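Local coordinates for SidF, inhibitor of growth family, member 3 (PDB 4FYE), which probably removes a phosphate from phosphatidylinositol phosphates, as the N-terminal phosphatase domain of a Legionella phosphoinositide phosphatase, at residues 293-298 with 505-510; 241-246 with 299-304. The protein carries 1 engineered substitution. All blocks are in the same frame, centred on the assembly; numbering follows the deposited sequence.

In the fold
Both contacts are buried and share helix 284-311, which meets a second helix in contact 1 and, one turn further on, a loop in contact 2. Contact 1, farther from the centre of the chain, is wholly apolar: aliphatic branches of 293-298 pack on two phenylalanine rings of 482-514. Contact 2 lies nearer the centre and is mixed, a carboxylate receiving a loop N-H, with an apolar patch leading into the six-stranded sheet. The two touch through Asn297, whose OD1 probably accepts from Gly242 N at 3.2 Å, and through Val293, which packs on Leu241, so that the same helix joins the predicted coiled-coil region to the loop before strand 247-254.

Contact 1: 293-298 with 505-510; sequences VTLINQ and ALFSYF
Leu295 lays its CD1 methyl over one face of the Phe507 ring, 3.7 Å from the centroid and 26° off the ring normal, a CH-pi contact displaced toward the CE1-CZ rim. The two side chains cross at about a right angle, and CD1 is the Leu295 atom that meets the ring; Leu295 CD1 lies a looser 4.5 Å from Leu506 CD1. Ile296 takes the edge of the same ring: its CG1 lies in the ring plane, 3.5 Å from Phe507 CE1. With chi1 -76° that branch is anti to its own carbonyl carbon, and the extended chi2 carries Ile296 CD1 onward to Phe510, 4.0 Å from CD1 of that ring. Phe507 is therefore held on a face and an edge by successive residues of one helical turn.

These side chains fill the crossing of helix 284-311 with helix 482-514, part of a predicted coiled coil, in the helical portion of this mixed alpha-beta phosphatase domain. The short segment axes pass 10.0 Å apart at -116°, a steep crossing spanned by side chains rather than close backbones. Phe507 also makes a cation-pi contact with Arg213, while Leu295 reaches Met383 and Phe387 of helix 373-387.

Phe510, its CG anti to the backbone N, extends toward helix 284-311 one turn beyond Phe507. Val293 CG2 comes nearest Phe510 CE2, at 3.7 Å, and Ile296 CD1 nearest Phe510 CD1, both obliquely.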
loop_
_atom_site.group_PDB
_atom_site.type_symbol
_atom_site.label_atom_id
_atom_site.label_comp_id
_atom_site.label_asym_id
_atom_site.label_seq_id
_atom_site.Cartn_x
_atom_site.Cartn_y
_atom_site.Cartn_z
ATOM N N VAL A 293 -14.172 14.352 -4.518
ATOM C CA VAL A 293 -14.103 13.248 -3.587
ATOM C C VAL A 293 -12.655 12.837 -3.454
ATOM O O VAL A 293 -12.213 12.453 -2.386
ATOM C CB VAL A 293 -14.894 12.064 -4.097
ATOM C CG1 VAL A 293 -14.540 10.811 -3.341
ATOM C CG2 VAL A 293 -16.370 12.380 -3.985
ATOM N N THR A 294 -11.898 12.949 -4.529
ATOM C CA THR A 294 -10.580 12.472 -4.404
ATOM C C THR A 294 -9.785 13.401 -3.519
ATOM O O THR A 294 -8.923 12.925 -2.748
ATOM C CB THR A 294 -9.887 11.969 -5.728
ATOM O OG1 THR A 294 -8.683 12.687 -6.008
ATOM C CG2 THR A 294 -10.811 11.877 -6.957
ATOM N N LEU A 295 -10.116 14.708 -3.573
ATOM C CA LEU A 295 -9.562 15.691 -2.658
ATOM C C LEU A 295 -10.021 15.410 -1.200
ATOM O O LEU A 295 -9.224 15.343 -0.266
ATOM C CB LEU A 295 -10.048 17.058 -3.045
ATOM C CG LEU A 295 -9.223 18.334 -2.972
ATOM C CD1 LEU A 295 -10.073 19.362 -2.256
ATOM C CD2 LEU A 295 -7.890 18.196 -2.287
ATOM N N ILE A 296 -11.307 15.224 -1.009
ATOM C CA ILE A 296 -11.838 14.789 0.249
ATOM C C ILE A 296 -11.061 13.557 0.831
ATOM O O ILE A 296 -10.501 13.620 1.962
ATOM C CB ILE A 296 -13.351 14.590 0.090
ATOM C CG1 ILE A 296 -14.029 15.980 0.087
ATOM C CG2 ILE A 296 -13.893 13.694 1.184
ATOM C CD1 ILE A 296 -15.469 15.991 -0.390
ATOM N N ASN A 297 -10.981 12.473 0.064
ATOM C CA ASN A 297 -10.151 11.341 0.431
ATOM C C ASN A 297 -8.684 11.672 0.579
ATOM O O ASN A 297 -8.038 11.126 1.475
ATOM C CB ASN A 297 -10.303 10.284 -0.595
ATOM C CG ASN A 297 -11.667 9.680 -0.578
ATOM O OD1 ASN A 297 -12.483 9.914 0.351
ATOM N ND2 ASN A 297 -11.937 8.866 -1.597
ATOM N N GLN A 298 -8.144 12.576 -0.253
ATOM C CA GLN A 298 -6.790 13.062 0.016
ATOM C C GLN A 298 -6.647 13.640 1.451
ATOM O O GLN A 298 -5.636 13.404 2.093
ATOM C CB GLN A 298 -6.327 14.107 -0.989
ATOM C CG GLN A 298 -4.829 14.349 -0.858
ATOM C CD GLN A 298 -4.009 13.074 -0.991
ATOM O OE1 GLN A 298 -4.359 12.199 -1.775
ATOM N NE2 GLN A 298 -2.879 12.994 -0.274
ATOM N N ALA A 505 -12.774 26.136 -2.842
ATOM C CA ALA A 505 -13.798 26.246 -3.829
ATOM C C ALA A 505 -14.404 24.867 -4.184
ATOM O O ALA A 505 -15.615 24.697 -4.225
ATOM C CB ALA A 505 -13.203 26.921 -5.034
ATOM N N LEU A 506 -13.548 23.878 -4.401
ATOM C CA LEU A 506 -13.957 22.529 -4.779
ATOM C C LEU A 506 -14.760 21.718 -3.721
ATOM O O LEU A 506 -15.672 20.943 -4.084
ATOM C CB LEU A 506 -12.697 21.763 -5.129
ATOM C CG LEU A 506 -12.658 20.922 -6.387
ATOM C CD1 LEU A 506 -11.303 20.214 -6.487
ATOM C CD2 LEU A 506 -13.849 19.969 -6.468
ATOM N N PHE A 507 -14.385 21.857 -2.440
ATOM C CA PHE A 507 -15.201 21.320 -1.342
ATOM C C PHE A 507 -16.603 21.942 -1.419
ATOM O O PHE A 507 -17.607 21.219 -1.385
ATOM C CB PHE A 507 -14.594 21.615 0.042
ATOM C CG PHE A 507 -13.315 20.902 0.340
ATOM C CD1 PHE A 507 -13.218 19.515 0.233
ATOM C CD2 PHE A 507 -12.204 21.624 0.762
ATOM C CE1 PHE A 507 -12.031 18.854 0.519
ATOM C CE2 PHE A 507 -11.007 20.985 1.067
ATOM C CZ PHE A 507 -10.925 19.585 0.953
ATOM N N SER A 508 -16.684 23.277 -1.541
ATOM C CA SER A 508 -18.005 23.915 -1.706
ATOM C C SER A 508 -18.742 23.300 -2.890
ATOM O O SER A 508 -19.942 22.973 -2.786
ATOM C CB SER A 508 -17.922 25.433 -1.850
ATOM O OG SER A 508 -17.436 26.026 -0.663
ATOM N N TYR A 509 -18.045 23.110 -4.012
ATOM C CA TYR A 509 -18.765 22.583 -5.130
ATOM C C TYR A 509 -19.387 21.228 -4.791
ATOM O O TYR A 509 -20.518 20.968 -5.172
ATOM C CB TYR A 509 -17.907 22.510 -6.381
ATOM C CG TYR A 509 -18.566 21.695 -7.478
ATOM C CD1 TYR A 509 -18.477 20.306 -7.486
ATOM C CD2 TYR A 509 -19.287 22.302 -8.492
ATOM C CE1 TYR A 509 -19.085 19.549 -8.463
ATOM C CE2 TYR A 509 -19.892 21.536 -9.487
ATOM C CZ TYR A 509 -19.780 20.160 -9.465
ATOM O OH TYR A 509 -20.373 19.383 -10.433
ATOM N N PHE A 510 -18.667 20.358 -4.081
ATOM C CA PHE A 510 -19.259 19.051 -3.750
ATOM C C PHE A 510 -20.449 19.146 -2.785
ATOM O O PHE A 510 -21.396 18.377 -2.927
ATOM C CB PHE A 510 -18.218 18.033 -3.234
ATOM C CG PHE A 510 -18.803 16.673 -2.924
ATOM C CD1 PHE A 510 -19.265 16.357 -1.643
ATOM C CD2 PHE A 510 -18.895 15.698 -3.907
ATOM C CE1 PHE A 510 -19.793 15.087 -1.348
ATOM C CE2 PHE A 510 -19.400 14.417 -3.613
ATOM C CZ PHE A 510 -19.869 14.123 -2.334
#

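Contact 2: 241-246 with 299-304; sequences LGNSSM and EEVIQT
A buried, mixed contact, polar at Glu300 and Asn243 and apolar at Met246 and Thr304, joins the loop running into strand 247-254 to the flank of helix 284-311. Glu300, CG anti to its backbone N (chi1 -174°) and extended beyond it, reaches out to the loop, where OE2 accepts the N-H of Asn243 at 2.9 Å on its syn lone pair; the bond is nearly straight, 163°. The Asn243 side chain slides back past the glutamate in the opposite direction, with its amide plane turned 38° from the carboxylate. Asn243 ND2 comes to 3.3 Å from Glu300 OE2 and 3.4 Å from Val301 CG2. Gln214 also donates to OE2, so two N-H groups grip one buried oxygen, consistent with a charged carboxylate.

Thr304 OG1, anti to its own carbonyl carbon, gives an i to i-4 hydrogen bond of 3.1 Å to Glu300 O from above the carbonyl plane. Met246 extends toward Thr304, tip to tip, with CE 3.9 Å from Thr304 CG2; both touch Phe267 of strand 260-268. Ile302 meets strands 391-399 and 402-416, so the helix lies between two mixed sheets with the loop held to its flank, as in a mixed alpha-beta fold.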
loop_
_atom_site.group_PDB
_atom_site.type_symbol
_atom_site.label_atom_id
_atom_site.label_comp_id
_atom_site.label_asym_id
_atom_site.label_seq_id
_atom_site.Cartn_x
_atom_site.Cartn_y
_atom_site.Cartn_z
ATOM N N LEU A 241 -18.131 8.108 0.137
ATOM C CA LEU A 241 -16.875 8.694 0.573
ATOM C C LEU A 241 -16.050 7.712 1.368
ATOM O O LEU A 241 -16.578 6.715 1.904
ATOM C CB LEU A 241 -17.125 9.898 1.458
ATOM C CG LEU A 241 -17.995 10.995 0.875
ATOM C CD1 LEU A 241 -18.106 12.100 1.925
ATOM C CD2 LEU A 241 -17.395 11.523 -0.419
ATOM N N GLY A 242 -14.754 8.022 1.467
ATOM C CA GLY A 242 -13.840 7.198 2.220
ATOM C C GLY A 242 -12.911 6.373 1.365
ATOM O O GLY A 242 -13.254 5.961 0.248
ATOM N N ASN A 243 -11.710 6.177 1.897
ATOM C CA ASN A 243 -10.734 5.235 1.348
ATOM C C ASN A 243 -11.028 3.746 1.650
ATOM O O ASN A 243 -11.783 3.384 2.570
ATOM C CB ASN A 243 -9.333 5.597 1.862
ATOM C CG ASN A 243 -8.762 6.790 1.139
ATOM O OD1 ASN A 243 -8.751 6.809 -0.090
ATOM N ND2 ASN A 243 -8.310 7.807 1.890
ATOM N N SER A 244 -10.431 2.868 0.872
ATOM C CA SER A 244 -10.512 1.477 1.264
ATOM C C SER A 244 -9.309 0.708 0.782
ATOM O O SER A 244 -8.484 1.202 -0.027
ATOM C CB SER A 244 -11.880 0.788 0.927
ATOM O OG SER A 244 -12.172 0.761 -0.471
ATOM N N SER A 245 -9.230 -0.494 1.343
ATOM C CA SER A 245 -8.072 -1.355 1.239
ATOM C C SER A 245 -6.799 -0.643 1.792
ATOM O O SER A 245 -5.691 -0.924 1.313
ATOM C CB SER A 245 -7.947 -1.891 -0.217
ATOM O OG SER A 245 -6.610 -2.203 -0.608
ATOM N N MET A 246 -6.948 0.270 2.779
ATOM C CA MET A 246 -5.742 0.871 3.401
ATOM C C MET A 246 -5.310 0.106 4.604
ATOM O O MET A 246 -6.035 -0.020 5.584
ATOM C CB MET A 246 -5.862 2.351 3.760
ATOM C CG MET A 246 -4.536 3.071 3.691
ATOM S SD MET A 246 -4.708 4.856 3.749
ATOM C CE MET A 246 -2.981 5.259 4.013
ATOM N N GLU A 299 -7.628 14.382 1.968
ATOM C CA GLU A 299 -7.468 14.823 3.336
ATOM C C GLU A 299 -7.474 13.687 4.359
ATOM O O GLU A 299 -6.649 13.702 5.284
ATOM C CB GLU A 299 -8.225 16.124 3.739
ATOM C CG GLU A 299 -9.748 16.067 3.854
ATOM C CD GLU A 299 -10.368 17.290 4.571
ATOM O OE1 GLU A 299 -11.436 17.134 5.194
ATOM O OE2 GLU A 299 -9.840 18.420 4.536
ATOM N N GLU A 300 -8.247 12.632 4.118
ATOM C CA GLU A 300 -8.229 11.477 5.005
ATOM C C GLU A 300 -6.857 10.852 5.015
ATOM O O GLU A 300 -6.321 10.508 6.058
ATOM C CB GLU A 300 -9.283 10.459 4.614
ATOM C CG GLU A 300 -9.453 9.263 5.581
ATOM C CD GLU A 300 -10.141 8.024 4.953
ATOM O OE1 GLU A 300 -9.955 6.887 5.476
ATOM O OE2 GLU A 300 -10.852 8.140 3.918
ATOM N N VAL A 301 -6.259 10.738 3.842
ATOM C CA VAL A 301 -4.886 10.275 3.753
ATOM C C VAL A 301 -3.930 11.128 4.606
ATOM O O VAL A 301 -2.979 10.589 5.151
ATOM C CB VAL A 301 -4.405 10.228 2.265
ATOM C CG1 VAL A 301 -2.870 10.075 2.107
ATOM C CG2 VAL A 301 -5.155 9.153 1.544
ATOM N N ILE A 302 -4.148 12.441 4.681
ATOM C CA ILE A 302 -3.283 13.297 5.516
ATOM C C ILE A 302 -3.520 12.953 6.960
ATOM O O ILE A 302 -2.603 12.829 7.751
ATOM C CB ILE A 302 -3.511 14.783 5.285
ATOM C CG1 ILE A 302 -3.332 15.073 3.800
ATOM C CG2 ILE A 302 -2.589 15.628 6.187
ATOM C CD1 ILE A 302 -2.948 16.482 3.484
ATOM N N GLN A 303 -4.766 12.742 7.299
ATOM C CA GLN A 303 -5.075 12.394 8.635
ATOM C C GLN A 303 -4.410 11.065 9.049
ATOM O O GLN A 303 -3.858 10.953 10.159
ATOM C CB GLN A 303 -6.583 12.312 8.792
ATOM C CG GLN A 303 -6.994 12.040 10.220
ATOM C CD GLN A 303 -8.468 12.168 10.414
ATOM O OE1 GLN A 303 -9.172 11.160 10.362
ATOM N NE2 GLN A 303 -8.955 13.399 10.598
ATOM N N THR A 304 -4.410 10.087 8.158
ATOM C CA THR A 304 -3.830 8.770 8.459
ATOM C C THR A 304 -2.290 8.892 8.516
ATOM O O THR A 304 -1.688 8.261 9.363
ATOM C CB THR A 304 -4.306 7.756 7.406
ATOM O OG1 THR A 304 -5.730 7.797 7.373
ATOM C CG2 THR A 304 -3.847 6.275 7.674
#